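Local atomic coordinates of 2-oxo-1,2-dihydroquinoline 8-monooxygenase, oxygenase component (Pseudomonas putida, PDB entry 1Z02), a protein that probably hydroxylates 2-oxoquinoline at its 8-position, passing electrons from a Rieske [2Fe-2S] cluster to a mononuclear iron that activates dioxygen. Residues 145-150 and 329-334; 211-216 and 395-400; 292-297 and 302-307; 314-319 and 360-365. All blocks are in the same frame, centred on the assembly; numbering follows the deposited sequence.

Interaction 1: residues 145-150 and 329-334; sequences NGMIFV and WEILVR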
loop_
_atom_site.group_PDB
_atom_site.type_symbol
_atom_site.label_atom_id
_atom_site.label_comp_id
_atom_site.label_asym_id
_atom_site.label_seq_id
_atom_site.Cartn_x
_atom_site.Cartn_y
_atom_site.Cartn_z
ATOM N N ASN A 145 36.198 11.791 -11.523
ATOM C CA ASN A 145 36.424 10.466 -12.097
ATOM C C ASN A 145 35.188 9.582 -12.299
ATOM O O ASN A 145 35.156 8.424 -11.865
ATOM C CB ASN A 145 37.475 9.715 -11.270
ATOM C CG ASN A 145 38.844 10.372 -11.340
ATOM O OD1 ASN A 145 39.277 10.794 -12.409
ATOM N ND2 ASN A 145 39.532 10.457 -10.202
ATOM N N GLY A 146 34.189 10.132 -12.983
ATOM C CA GLY A 146 32.973 9.385 -13.265
ATOM C C GLY A 146 31.904 9.384 -12.186
ATOM O O GLY A 146 30.838 8.783 -12.375
ATOM N N MET A 147 32.173 10.059 -11.069
ATOM C CA MET A 147 31.238 10.130 -9.944
ATOM C C MET A 147 30.760 11.551 -9.683
ATOM O O MET A 147 31.561 12.482 -9.628
ATOM C CB MET A 147 31.907 9.631 -8.659
ATOM C CG MET A 147 32.291 8.172 -8.617
ATOM S SD MET A 147 30.883 7.104 -8.456
ATOM C CE MET A 147 30.461 7.312 -6.699
ATOM N N ILE A 148 29.453 11.707 -9.502
ATOM C CA ILE A 148 28.870 13.011 -9.204
ATOM C C ILE A 148 28.380 13.001 -7.755
ATOM O O ILE A 148 27.363 12.371 -7.447
ATOM C CB ILE A 148 27.661 13.336 -10.119
ATOM C CG1 ILE A 148 28.121 13.476 -11.574
ATOM C CG2 ILE A 148 27.000 14.643 -9.666
ATOM C CD1 ILE A 148 27.008 13.804 -12.542
ATOM N N PHE A 149 29.102 13.679 -6.865
ATOM C CA PHE A 149 28.706 13.745 -5.458
ATOM C C PHE A 149 27.944 15.036 -5.183
ATOM O O PHE A 149 28.242 16.083 -5.762
ATOM C CB PHE A 149 29.923 13.683 -4.523
ATOM C CG PHE A 149 30.697 12.397 -4.607
ATOM C CD1 PHE A 149 31.706 12.229 -5.557
ATOM C CD2 PHE A 149 30.414 11.348 -3.737
ATOM C CE1 PHE A 149 32.422 11.027 -5.633
ATOM C CE2 PHE A 149 31.116 10.153 -3.801
ATOM C CZ PHE A 149 32.126 9.989 -4.754
ATOM N N VAL A 150 26.950 14.954 -4.307
ATOM C CA VAL A 150 26.152 16.119 -3.951
ATOM C C VAL A 150 26.141 16.244 -2.442
ATOM O O VAL A 150 26.089 15.239 -1.731
ATOM C CB VAL A 150 24.686 15.988 -4.449
ATOM C CG1 VAL A 150 23.882 17.199 -4.033
ATOM C CG2 VAL A 150 24.657 15.859 -5.957
ATOM N N TRP A 329 25.132 1.550 -3.512
ATOM C CA TRP A 329 26.198 1.731 -4.490
ATOM C C TRP A 329 27.321 0.723 -4.291
ATOM O O TRP A 329 27.701 0.421 -3.159
ATOM C CB TRP A 329 26.790 3.140 -4.388
ATOM C CG TRP A 329 25.874 4.236 -4.841
ATOM C CD1 TRP A 329 24.686 4.613 -4.273
ATOM C CD2 TRP A 329 26.089 5.123 -5.947
ATOM N NE1 TRP A 329 24.156 5.682 -4.959
ATOM C CE2 TRP A 329 24.996 6.014 -5.991
ATOM C CE3 TRP A 329 27.103 5.250 -6.908
ATOM C CZ2 TRP A 329 24.887 7.023 -6.956
ATOM C CZ3 TRP A 329 26.996 6.251 -7.867
ATOM C CH2 TRP A 329 25.895 7.123 -7.882
ATOM N N GLU A 330 27.835 0.201 -5.404
ATOM C CA GLU A 330 28.952 -0.742 -5.399
ATOM C C GLU A 330 29.894 -0.325 -6.516
ATOM O O GLU A 330 29.532 -0.429 -7.680
ATOM C CB GLU A 330 28.508 -2.165 -5.721
ATOM C CG GLU A 330 27.584 -2.817 -4.750
ATOM C CD GLU A 330 27.179 -4.179 -5.240
ATOM O OE1 GLU A 330 28.041 -5.083 -5.281
ATOM O OE2 GLU A 330 26.001 -4.341 -5.609
ATOM N N ILE A 331 31.085 0.157 -6.181
ATOM C CA ILE A 331 32.030 0.515 -7.226
ATOM C C ILE A 331 33.405 -0.077 -6.966
ATOM O O ILE A 331 33.794 -0.324 -5.819
ATOM C CB ILE A 331 32.185 2.066 -7.400
ATOM C CG1 ILE A 331 32.873 2.674 -6.173
ATOM C CG2 ILE A 331 30.827 2.699 -7.670
ATOM C CD1 ILE A 331 33.294 4.106 -6.347
ATOM N N LEU A 332 34.127 -0.314 -8.055
ATOM C CA LEU A 332 35.483 -0.845 -8.000
ATOM C C LEU A 332 36.343 0.231 -8.629
ATOM O O LEU A 332 36.020 0.749 -9.699
ATOM C CB LEU A 332 35.599 -2.148 -8.797
ATOM C CG LEU A 332 34.832 -3.333 -8.217
ATOM C CD1 LEU A 332 34.952 -4.531 -9.124
ATOM C CD2 LEU A 332 35.366 -3.637 -6.828
ATOM N N VAL A 333 37.429 0.570 -7.952
ATOM C CA VAL A 333 38.328 1.606 -8.428
ATOM C C VAL A 333 39.730 1.056 -8.648
ATOM O O VAL A 333 40.212 0.231 -7.870
ATOM C CB VAL A 333 38.402 2.771 -7.404
ATOM C CG1 VAL A 333 39.262 3.897 -7.958
ATOM C CG2 VAL A 333 36.996 3.290 -7.089
ATOM N N ARG A 334 40.361 1.496 -9.730
ATOM C CA ARG A 334 41.730 1.098 -10.050
ATOM C C ARG A 334 42.359 2.221 -10.863
ATOM O O ARG A 334 41.761 2.706 -11.821
ATOM C CB ARG A 334 41.769 -0.194 -10.866
ATOM C CG ARG A 334 43.193 -0.689 -11.085
ATOM C CD ARG A 334 43.306 -1.820 -12.088
ATOM N NE ARG A 334 44.700 -2.245 -12.221
ATOM C CZ ARG A 334 45.168 -3.415 -11.794
ATOM N NH1 ARG A 334 46.451 -3.716 -11.951
ATOM N NH2 ARG A 334 44.357 -4.291 -11.218
#

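Interaction 2: residues 211-216 and 395-400; sequences IACENG and ITWRKL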
loop_
_atom_site.group_PDB
_atom_site.type_symbol
_atom_site.label_atom_id
_atom_site.label_comp_id
_atom_site.label_asym_id
_atom_site.label_seq_id
_atom_site.Cartn_x
_atom_site.Cartn_y
_atom_site.Cartn_z
ATOM N N ILE A 211 20.408 -0.661 8.330
ATOM C CA ILE A 211 20.461 -2.117 8.316
ATOM C C ILE A 211 21.333 -2.611 7.164
ATOM O O ILE A 211 22.023 -3.614 7.281
ATOM C CB ILE A 211 19.050 -2.712 8.173
ATOM C CG1 ILE A 211 18.187 -2.273 9.359
ATOM C CG2 ILE A 211 19.112 -4.224 8.092
ATOM C CD1 ILE A 211 18.794 -2.564 10.754
ATOM N N ALA A 212 21.283 -1.904 6.042
ATOM C CA ALA A 212 22.078 -2.260 4.881
ATOM C C ALA A 212 23.554 -1.926 5.128
ATOM O O ALA A 212 24.434 -2.723 4.826
ATOM C CB ALA A 212 21.569 -1.502 3.654
ATOM N N CYS A 213 23.813 -0.739 5.668
ATOM C CA CYS A 213 25.177 -0.284 5.948
ATOM C C CYS A 213 25.929 -1.228 6.889
ATOM O O CYS A 213 27.081 -1.582 6.629
ATOM C CB CYS A 213 25.155 1.129 6.559
ATOM S SG CYS A 213 26.800 1.794 7.022
ATOM N N GLU A 214 25.281 -1.633 7.978
ATOM C CA GLU A 214 25.926 -2.519 8.942
ATOM C C GLU A 214 26.296 -3.868 8.350
ATOM O O GLU A 214 27.303 -4.467 8.730
ATOM C CB GLU A 214 25.046 -2.677 10.189
ATOM C CG GLU A 214 24.906 -1.349 10.936
ATOM C CD GLU A 214 24.114 -1.421 12.222
ATOM O OE1 GLU A 214 23.829 -0.332 12.783
ATOM O OE2 GLU A 214 23.783 -2.541 12.680
ATOM N N ASN A 215 25.496 -4.347 7.405
ATOM C CA ASN A 215 25.789 -5.617 6.763
ATOM C C ASN A 215 27.046 -5.446 5.918
ATOM O O ASN A 215 27.873 -6.347 5.839
ATOM C CB ASN A 215 24.612 -6.055 5.882
ATOM C CG ASN A 215 25.039 -6.949 4.724
ATOM O OD1 ASN A 215 25.406 -6.456 3.655
ATOM N ND2 ASN A 215 24.993 -8.272 4.931
ATOM N N GLY A 216 27.186 -4.270 5.315
ATOM C CA GLY A 216 28.324 -3.981 4.464
ATOM C C GLY A 216 29.681 -4.276 5.068
ATOM O O GLY A 216 30.553 -4.802 4.381
ATOM N N ILE A 395 28.491 -1.651 16.833
ATOM C CA ILE A 395 28.264 -0.781 17.985
ATOM C C ILE A 395 29.230 0.403 17.948
ATOM O O ILE A 395 28.830 1.553 18.150
ATOM C CB ILE A 395 28.421 -1.559 19.312
ATOM C CG1 ILE A 395 27.301 -2.604 19.428
ATOM C CG2 ILE A 395 28.399 -0.596 20.498
ATOM C CD1 ILE A 395 27.399 -3.495 20.644
ATOM N N THR A 396 30.498 0.127 17.664
ATOM C CA THR A 396 31.493 1.184 17.596
ATOM C C THR A 396 31.124 2.176 16.503
ATOM O O THR A 396 31.343 3.382 16.649
ATOM C CB THR A 396 32.888 0.615 17.304
ATOM O OG1 THR A 396 33.254 -0.290 18.347
ATOM C CG2 THR A 396 33.921 1.737 17.228
ATOM N N TRP A 397 30.569 1.668 15.404
ATOM C CA TRP A 397 30.169 2.534 14.301
ATOM C C TRP A 397 28.971 3.386 14.706
ATOM O O TRP A 397 28.938 4.586 14.430
ATOM C CB TRP A 397 29.861 1.691 13.054
ATOM C CG TRP A 397 28.795 2.257 12.143
ATOM C CD1 TRP A 397 27.529 1.774 11.966
ATOM C CD2 TRP A 397 28.901 3.418 11.312
ATOM N NE1 TRP A 397 26.839 2.563 11.075
ATOM C CE2 TRP A 397 27.656 3.580 10.659
ATOM C CE3 TRP A 397 29.927 4.338 11.054
ATOM C CZ2 TRP A 397 27.408 4.629 9.769
ATOM C CZ3 TRP A 397 29.680 5.382 10.169
ATOM C CH2 TRP A 397 28.425 5.515 9.537
ATOM N N ARG A 398 28.000 2.780 15.383
ATOM C CA ARG A 398 26.820 3.520 15.814
ATOM C C ARG A 398 27.201 4.651 16.758
ATOM O O ARG A 398 26.674 5.756 16.651
ATOM C CB ARG A 398 25.814 2.592 16.499
ATOM C CG ARG A 398 25.196 1.545 15.575
ATOM C CD ARG A 398 24.098 0.812 16.299
ATOM N NE ARG A 398 23.647 -0.373 15.582
ATOM C CZ ARG A 398 22.863 -1.305 16.125
ATOM N NH1 ARG A 398 22.486 -2.364 15.425
ATOM N NH2 ARG A 398 22.460 -1.172 17.382
ATOM N N LYS A 399 28.118 4.380 17.679
ATOM C CA LYS A 399 28.549 5.397 18.624
ATOM C C LYS A 399 29.240 6.572 17.944
ATOM O O LYS A 399 28.922 7.723 18.223
ATOM C CB LYS A 399 29.498 4.794 19.656
ATOM C CG LYS A 399 28.852 3.835 20.627
ATOM C CD LYS A 399 29.851 3.420 21.684
ATOM C CE LYS A 399 29.261 2.422 22.657
ATOM N NZ LYS A 399 30.228 2.112 23.749
ATOM N N LEU A 400 30.189 6.289 17.057
ATOM C CA LEU A 400 30.907 7.355 16.377
ATOM C C LEU A 400 29.979 8.130 15.446
ATOM O O LEU A 400 30.127 9.334 15.276
ATOM C CB LEU A 400 32.106 6.788 15.602
ATOM C CG LEU A 400 31.937 6.121 14.232
ATOM C CD1 LEU A 400 31.967 7.163 13.121
ATOM C CD2 LEU A 400 33.063 5.135 14.029
#

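Interaction 3: residues 292-297 and 302-307; sequences YRTSVV and LMVENW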
loop_
_atom_site.group_PDB
_atom_site.type_symbol
_atom_site.label_atom_id
_atom_site.label_comp_id
_atom_site.label_asym_id
_atom_site.label_seq_id
_atom_site.Cartn_x
_atom_site.Cartn_y
_atom_site.Cartn_z
ATOM N N TYR A 292 42.330 -8.683 2.734
ATOM C CA TYR A 292 41.505 -7.496 2.526
ATOM C C TYR A 292 41.248 -6.834 3.876
ATOM O O TYR A 292 41.417 -7.457 4.919
ATOM C CB TYR A 292 40.168 -7.903 1.900
ATOM C CG TYR A 292 39.343 -8.776 2.819
ATOM C CD1 TYR A 292 38.508 -8.216 3.790
ATOM C CD2 TYR A 292 39.431 -10.165 2.752
ATOM C CE1 TYR A 292 37.786 -9.024 4.669
ATOM C CE2 TYR A 292 38.709 -10.979 3.626
ATOM C CZ TYR A 292 37.892 -10.402 4.577
ATOM O OH TYR A 292 37.168 -11.199 5.427
ATOM N N ARG A 293 40.839 -5.572 3.849
ATOM C CA ARG A 293 40.553 -4.842 5.078
ATOM C C ARG A 293 39.364 -3.902 4.876
ATOM O O ARG A 293 39.264 -3.219 3.860
ATOM C CB ARG A 293 41.793 -4.052 5.509
ATOM C CG ARG A 293 41.674 -3.392 6.864
ATOM C CD ARG A 293 43.035 -2.946 7.364
ATOM N NE ARG A 293 43.628 -1.910 6.526
ATOM C CZ ARG A 293 44.832 -1.385 6.735
ATOM N NH1 ARG A 293 45.299 -0.439 5.927
ATOM N NH2 ARG A 293 45.574 -1.810 7.749
ATOM N N THR A 294 38.464 -3.874 5.851
ATOM C CA THR A 294 37.285 -3.024 5.777
ATOM C C THR A 294 37.280 -1.911 6.814
ATOM O O THR A 294 37.750 -2.077 7.941
ATOM C CB THR A 294 35.991 -3.844 5.974
ATOM O OG1 THR A 294 36.108 -4.644 7.160
ATOM C CG2 THR A 294 35.746 -4.734 4.780
ATOM N N SER A 295 36.731 -0.775 6.412
ATOM C CA SER A 295 36.611 0.383 7.284
ATOM C C SER A 295 35.329 1.107 6.884
ATOM O O SER A 295 34.816 0.909 5.780
ATOM C CB SER A 295 37.821 1.313 7.117
ATOM O OG SER A 295 38.010 1.699 5.766
ATOM N N VAL A 296 34.804 1.933 7.783
ATOM C CA VAL A 296 33.585 2.676 7.498
ATOM C C VAL A 296 33.657 4.085 8.090
ATOM O O VAL A 296 34.103 4.279 9.218
ATOM C CB VAL A 296 32.328 1.918 8.038
ATOM C CG1 VAL A 296 32.434 1.738 9.541
ATOM C CG2 VAL A 296 31.042 2.679 7.661
ATOM N N VAL A 297 33.232 5.066 7.303
ATOM C CA VAL A 297 33.241 6.456 7.729
ATOM C C VAL A 297 31.882 7.105 7.471
ATOM O O VAL A 297 31.108 6.634 6.626
ATOM C CB VAL A 297 34.317 7.272 6.960
ATOM C CG1 VAL A 297 35.701 6.721 7.245
ATOM C CG2 VAL A 297 34.033 7.233 5.455
ATOM N N LEU A 302 31.658 2.428 2.946
ATOM C CA LEU A 302 32.526 1.270 3.116
ATOM C C LEU A 302 33.715 1.252 2.167
ATOM O O LEU A 302 33.616 1.693 1.027
ATOM C CB LEU A 302 31.718 -0.012 2.917
ATOM C CG LEU A 302 32.520 -1.320 2.964
ATOM C CD1 LEU A 302 32.828 -1.660 4.415
ATOM C CD2 LEU A 302 31.718 -2.446 2.319
ATOM N N MET A 303 34.850 0.771 2.669
ATOM C CA MET A 303 36.053 0.627 1.864
ATOM C C MET A 303 36.591 -0.765 2.112
ATOM O O MET A 303 36.802 -1.154 3.259
ATOM C CB MET A 303 37.133 1.645 2.238
ATOM C CG MET A 303 38.494 1.301 1.615
ATOM S SD MET A 303 39.728 2.631 1.593
ATOM C CE MET A 303 40.145 2.749 3.339
ATOM N N VAL A 304 36.795 -1.516 1.036
ATOM C CA VAL A 304 37.333 -2.862 1.136
ATOM C C VAL A 304 38.647 -2.878 0.361
ATOM O O VAL A 304 38.655 -3.093 -0.853
ATOM C CB VAL A 304 36.390 -3.907 0.515
ATOM C CG1 VAL A 304 36.806 -5.294 0.965
ATOM C CG2 VAL A 304 34.949 -3.630 0.912
ATOM N N GLU A 305 39.749 -2.634 1.069
ATOM C CA GLU A 305 41.079 -2.613 0.468
ATOM C C GLU A 305 41.457 -3.978 -0.088
ATOM O O GLU A 305 41.084 -5.009 0.468
ATOM C CB GLU A 305 42.127 -2.196 1.512
ATOM C CG GLU A 305 41.835 -0.869 2.170
ATOM C CD GLU A 305 42.739 -0.581 3.346
ATOM O OE1 GLU A 305 42.210 -0.242 4.430
ATOM O OE2 GLU A 305 43.974 -0.687 3.182
ATOM N N ASN A 306 42.196 -3.971 -1.192
ATOM C CA ASN A 306 42.668 -5.194 -1.827
ATOM C C ASN A 306 41.558 -6.161 -2.238
ATOM O O ASN A 306 41.673 -7.381 -2.065
ATOM C CB ASN A 306 43.659 -5.904 -0.905
ATOM C CG ASN A 306 44.745 -6.616 -1.672
ATOM O OD1 ASN A 306 45.414 -6.018 -2.521
ATOM N ND2 ASN A 306 44.936 -7.895 -1.380
ATOM N N TRP A 307 40.486 -5.608 -2.798
ATOM C CA TRP A 307 39.354 -6.410 -3.251
ATOM C C TRP A 307 38.810 -5.855 -4.570
ATOM O O TRP A 307 38.629 -4.643 -4.718
ATOM C CB TRP A 307 38.261 -6.415 -2.181
ATOM C CG TRP A 307 37.098 -7.304 -2.487
ATOM C CD1 TRP A 307 35.993 -6.986 -3.224
ATOM C CD2 TRP A 307 36.930 -8.667 -2.081
ATOM N NE1 TRP A 307 35.146 -8.064 -3.301
ATOM C CE2 TRP A 307 35.696 -9.112 -2.607
ATOM C CE3 TRP A 307 37.702 -9.558 -1.323
ATOM C CZ2 TRP A 307 35.216 -10.408 -2.400
ATOM C CZ3 TRP A 307 37.223 -10.853 -1.116
ATOM C CH2 TRP A 307 35.990 -11.263 -1.654
HETATM O O HOH W 1 39.548 -0.293 4.473
#

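Interaction 4: residues 314-319 and 360-365; sequences QYEWYV and GFNDSD. With FE (Fe (III) ion), chain G.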
loop_
_atom_site.group_PDB
_atom_site.type_symbol
_atom_site.label_atom_id
_atom_site.label_comp_id
_atom_site.label_asym_id
_atom_site.label_seq_id
_atom_site.Cartn_x
_atom_site.Cartn_y
_atom_site.Cartn_z
ATOM N N GLN A 314 37.078 -1.778 -3.373
ATOM C CA GLN A 314 35.626 -1.676 -3.467
ATOM C C GLN A 314 35.055 -0.701 -2.448
ATOM O O GLN A 314 35.379 -0.764 -1.260
ATOM C CB GLN A 314 34.956 -3.042 -3.277
ATOM C CG GLN A 314 33.435 -2.993 -3.500
ATOM C CD GLN A 314 32.797 -4.375 -3.606
ATOM O OE1 GLN A 314 33.373 -5.287 -4.195
ATOM N NE2 GLN A 314 31.599 -4.525 -3.053
ATOM N N TYR A 315 34.212 0.206 -2.933
ATOM C CA TYR A 315 33.568 1.210 -2.089
ATOM C C TYR A 315 32.063 1.040 -2.177
ATOM O O TYR A 315 31.533 0.740 -3.245
ATOM C CB TYR A 315 33.914 2.626 -2.562
ATOM C CG TYR A 315 35.358 3.016 -2.374
ATOM C CD1 TYR A 315 36.187 3.240 -3.473
ATOM C CD2 TYR A 315 35.889 3.190 -1.096
ATOM C CE1 TYR A 315 37.509 3.633 -3.308
ATOM C CE2 TYR A 315 37.207 3.583 -0.917
ATOM C CZ TYR A 315 38.013 3.803 -2.030
ATOM O OH TYR A 315 39.326 4.178 -1.859
ATOM N N GLU A 316 31.377 1.236 -1.056
ATOM C CA GLU A 316 29.926 1.128 -1.040
ATOM C C GLU A 316 29.280 2.257 -0.251
ATOM O O GLU A 316 29.849 2.784 0.708
ATOM C CB GLU A 316 29.467 -0.203 -0.438
ATOM C CG GLU A 316 30.034 -1.434 -1.102
ATOM C CD GLU A 316 29.337 -2.700 -0.647
ATOM O OE1 GLU A 316 28.866 -2.744 0.511
ATOM O OE2 GLU A 316 29.267 -3.660 -1.444
ATOM N N TRP A 317 28.084 2.627 -0.689
ATOM C CA TRP A 317 27.285 3.656 -0.043
ATOM C C TRP A 317 25.906 3.021 0.116
ATOM O O TRP A 317 25.549 2.120 -0.640
ATOM C CB TRP A 317 27.172 4.892 -0.937
ATOM C CG TRP A 317 28.376 5.784 -0.938
ATOM C CD1 TRP A 317 28.590 6.864 -0.133
ATOM C CD2 TRP A 317 29.521 5.689 -1.800
ATOM N NE1 TRP A 317 29.793 7.455 -0.440
ATOM C CE2 TRP A 317 30.384 6.753 -1.458
ATOM C CE3 TRP A 317 29.896 4.812 -2.828
ATOM C CZ2 TRP A 317 31.610 6.964 -2.108
ATOM C CZ3 TRP A 317 31.115 5.020 -3.478
ATOM C CH2 TRP A 317 31.957 6.091 -3.113
ATOM N N TYR A 318 25.158 3.484 1.107
ATOM C CA TYR A 318 23.812 2.996 1.393
ATOM C C TYR A 318 23.053 4.298 1.619
ATOM O O TYR A 318 22.675 4.646 2.739
ATOM C CB TYR A 318 23.835 2.118 2.652
ATOM C CG TYR A 318 25.041 1.188 2.694
ATOM C CD1 TYR A 318 26.273 1.633 3.160
ATOM C CD2 TYR A 318 24.967 -0.116 2.200
ATOM C CE1 TYR A 318 27.399 0.812 3.127
ATOM C CE2 TYR A 318 26.095 -0.952 2.168
ATOM C CZ TYR A 318 27.305 -0.475 2.632
ATOM O OH TYR A 318 28.427 -1.274 2.594
ATOM N N VAL A 319 22.875 5.028 0.522
ATOM C CA VAL A 319 22.234 6.333 0.545
ATOM C C VAL A 319 20.753 6.302 0.866
ATOM O O VAL A 319 19.956 5.721 0.134
ATOM C CB VAL A 319 22.436 7.063 -0.794
ATOM C CG1 VAL A 319 21.931 8.504 -0.676
ATOM C CG2 VAL A 319 23.933 7.020 -1.194
ATOM N N GLY A 360 27.723 -11.788 -8.182
ATOM C CA GLY A 360 27.885 -13.125 -7.627
ATOM C C GLY A 360 28.133 -13.225 -6.136
ATOM O O GLY A 360 27.658 -14.151 -5.483
ATOM N N PHE A 361 28.877 -12.271 -5.595
ATOM C CA PHE A 361 29.195 -12.260 -4.173
ATOM C C PHE A 361 28.194 -11.426 -3.370
ATOM O O PHE A 361 27.541 -11.932 -2.454
ATOM C CB PHE A 361 30.611 -11.691 -3.966
ATOM C CG PHE A 361 31.124 -11.818 -2.563
ATOM C CD1 PHE A 361 31.599 -13.038 -2.085
ATOM C CD2 PHE A 361 31.120 -10.720 -1.710
ATOM C CE1 PHE A 361 32.065 -13.153 -0.775
ATOM C CE2 PHE A 361 31.580 -10.823 -0.405
ATOM C CZ PHE A 361 32.053 -12.042 0.066
ATOM N N ASN A 362 28.072 -10.150 -3.726
ATOM C CA ASN A 362 27.193 -9.225 -3.006
ATOM C C ASN A 362 25.674 -9.344 -3.164
ATOM O O ASN A 362 24.940 -8.794 -2.354
ATOM C CB ASN A 362 27.634 -7.785 -3.294
ATOM C CG ASN A 362 28.991 -7.476 -2.700
ATOM O OD1 ASN A 362 29.950 -7.170 -3.408
ATOM N ND2 ASN A 362 29.081 -7.574 -1.389
ATOM N N ASP A 363 25.184 -10.037 -4.186
ATOM C CA ASP A 363 23.734 -10.179 -4.324
ATOM C C ASP A 363 23.174 -10.921 -3.110
ATOM O O ASP A 363 22.039 -10.695 -2.702
ATOM C CB ASP A 363 23.370 -10.949 -5.594
ATOM C CG ASP A 363 23.439 -10.091 -6.842
ATOM O OD1 ASP A 363 23.249 -10.645 -7.951
ATOM O OD2 ASP A 363 23.673 -8.866 -6.716
ATOM N N SER A 364 23.977 -11.806 -2.526
ATOM C CA SER A 364 23.548 -12.571 -1.359
ATOM C C SER A 364 23.277 -11.670 -0.162
ATOM O O SER A 364 22.422 -11.972 0.669
ATOM C CB SER A 364 24.613 -13.604 -0.982
ATOM O OG SER A 364 24.795 -14.543 -2.021
ATOM N N ASP A 365 24.005 -10.563 -0.081
ATOM C CA ASP A 365 23.841 -9.618 1.013
ATOM C C ASP A 365 22.507 -8.904 0.958
ATOM O O ASP A 365 22.019 -8.426 1.977
ATOM C CB ASP A 365 24.973 -8.592 0.988
ATOM C CG ASP A 365 26.267 -9.175 1.478
ATOM O OD1 ASP A 365 27.326 -8.916 0.853
ATOM O OD2 ASP A 365 26.196 -9.903 2.496
HETATM FE FE FE G . 28.387 -10.016 2.798
HETATM O O HOH W 2 32.430 -7.855 -4.439
HETATM O O HOH W 3 30.459 -8.969 2.817
HETATM O O HOH W 4 28.351 -7.764 2.885
#

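Interaction 1: residues 145-150 and 329-334
M147 and W329 reach past one another, each from its own strand, and this one methionine carries the contact between the two segments. The thioether comes at the six-membered ring of the indole obliquely: SD of M147 lies beside that W329 ring, 5.2 Å from its centroid and 66° off the normal, a Met-aromatic contact. Methyl CE of M147 leads, 3.8 Å from CZ3 of W329. Bends at chi2 (-73°) and chi3 (-76°) fold the methionine back on itself and turn that methyl toward the ring. The same methyl also meets I331, whose CD1 is 4.3 Å from CE of M147. P46 and F49 of strand 43-49 pack on M147 as well, while H202 stacks on the indole. Strand 147-152 of the three-stranded sheet thereby touches strand 325-335 of the seven-stranded one. With no hydrogen bond between the two segments, their junction rests on dispersion and on the polarisable sulfur beside an aromatic ring, all of it buried.

Interaction 2: residues 211-216 and 395-400
OE2 of E214 is gripped by two arginines: R398 across the helix pair and R87 of the second subunit, which forms a salt bridge to the same oxygen. R398 takes the carboxylate side-on, NH1 to OE2 of E214 at 3.0 Å along the syn lone pair and NE to OE1 of E214 at 2.8 Å. Carboxylate and guanidinium are nearly coplanar, 29° apart, although the two side chains cross at about a right angle. NH2 of R398 has its own salt bridge, to E385. A leucine in place of R398 would probably leave E214 with R87 of the second subunit as its main charged mate and cost E385 this salt bridge. Alongside the ion pair, SG of C213 approaches the W397 indole obliquely, 4.0 Å from CZ2 of W397; with chi1 at 178° the thiol swings away from its own backbone N. The two helical segments run at 129° with axes 11.3 Å apart, Y318 of strand 313-320 lies against C213, M262 of strand 261-264 against W397, and R87 of the second subunit reaches in to E214.

Interaction 3: residues 292-297 and 302-307
R293 and E305 run alongside each other on one face of a β-hairpin, and the arginine grips the carboxylate side-on with two nitrogens. NE of R293 reaches OE1 of E305 at 3.0 Å, from above the carboxylate plane, while NH1 of R293 meets the syn lone pair of OE2 of E305 at 3.1 Å. Because the two planes are turned 61° apart, the pair is twisted rather than flat. A bend at chi3 (64°) turns the otherwise extended arginine chain toward its partner. Replacing R293 by an alanine is likely to leave the buried carboxylate of E305 without this counter-charge, although W185 still donates to OE2. A water lies 2.7 Å from OE1 of E305 and hydrogen-bonds it, O of R293 and OG of S295.

Beneath these groups the backbones set the register: N of S295 to O of M303 at 3.2 Å and N of M303 to O of S295 at 3.1 Å frame an antiparallel hydrogen-bonded pair. Past the strand ends the edge of W307 points toward the face of the Y292 ring in an offset T-shaped pair. Further out, the carbonyls of P181 and F180 hold the guanidinium. Salt bridge and water thus lie on the R293 face, where methyl CE of M303 also meets OG of S295; on the other, T294 and V304 touch through methyls, while OG1 of T294 bonds Q264.

Interaction 4: residues 314-319 and 360-365
Chi1 of Q314 at -175° sets CG opposite the backbone N, and with the chain extended beyond it the amide reaches N362, whose own chi1 of -67° brings its side chain in from the opposite direction. NE2 of Q314 donates to OD1 of N362 at 3.1 Å in a nearly straight bond (172°), lying in its own amide plane yet arriving above the acceptor's carbonyl plane. The amides are turned well away from each other, and a water bridges OE1 of Q314 to OD1 of N362. NE2 of Q314 also reaches OE2 of E316 at 3.0 Å, and OH of Y318 holds OE1 of E316 at 2.6 Å. The other end of the N362 amide, ND2, donates to OD1 of D365 at 3.1 Å, nearly in line with that C-O bond. D365 binds the iron through both oxygens, OD2 at 2.2 Å and OD1 at 2.5 Å from FE. N362 is therefore a second-shell residue, and with H221 and H225 the aspartate completes the two-histidine, one-carboxylate facial triad of Rieske oxygenases.

Overall arrangement
Interactions 1, 3 and 4 share the seven-stranded antiparallel sheet, strand 313-320 of interaction 4 lying between strands 301-305 (interaction 3) and 325-335 (interaction 1). N of V304 is 2.8 Å from O of Q314, and N of W329 is 3.0 Å from O of W317. In interaction 2 the E214 side chain is about 11 Å from the iron, and N215 hydrogen-bonds D365 of interaction 4 and Y107 of the second subunit. Y107 and R87 line that subunit's Rieske cluster pocket, consistent with interaction 2 lying on the path between that cluster and this iron. The M147-W329 contact of interaction 1 lies away from both metal sites, though OE1 of E330 packs 3.4 Å from CB of N362.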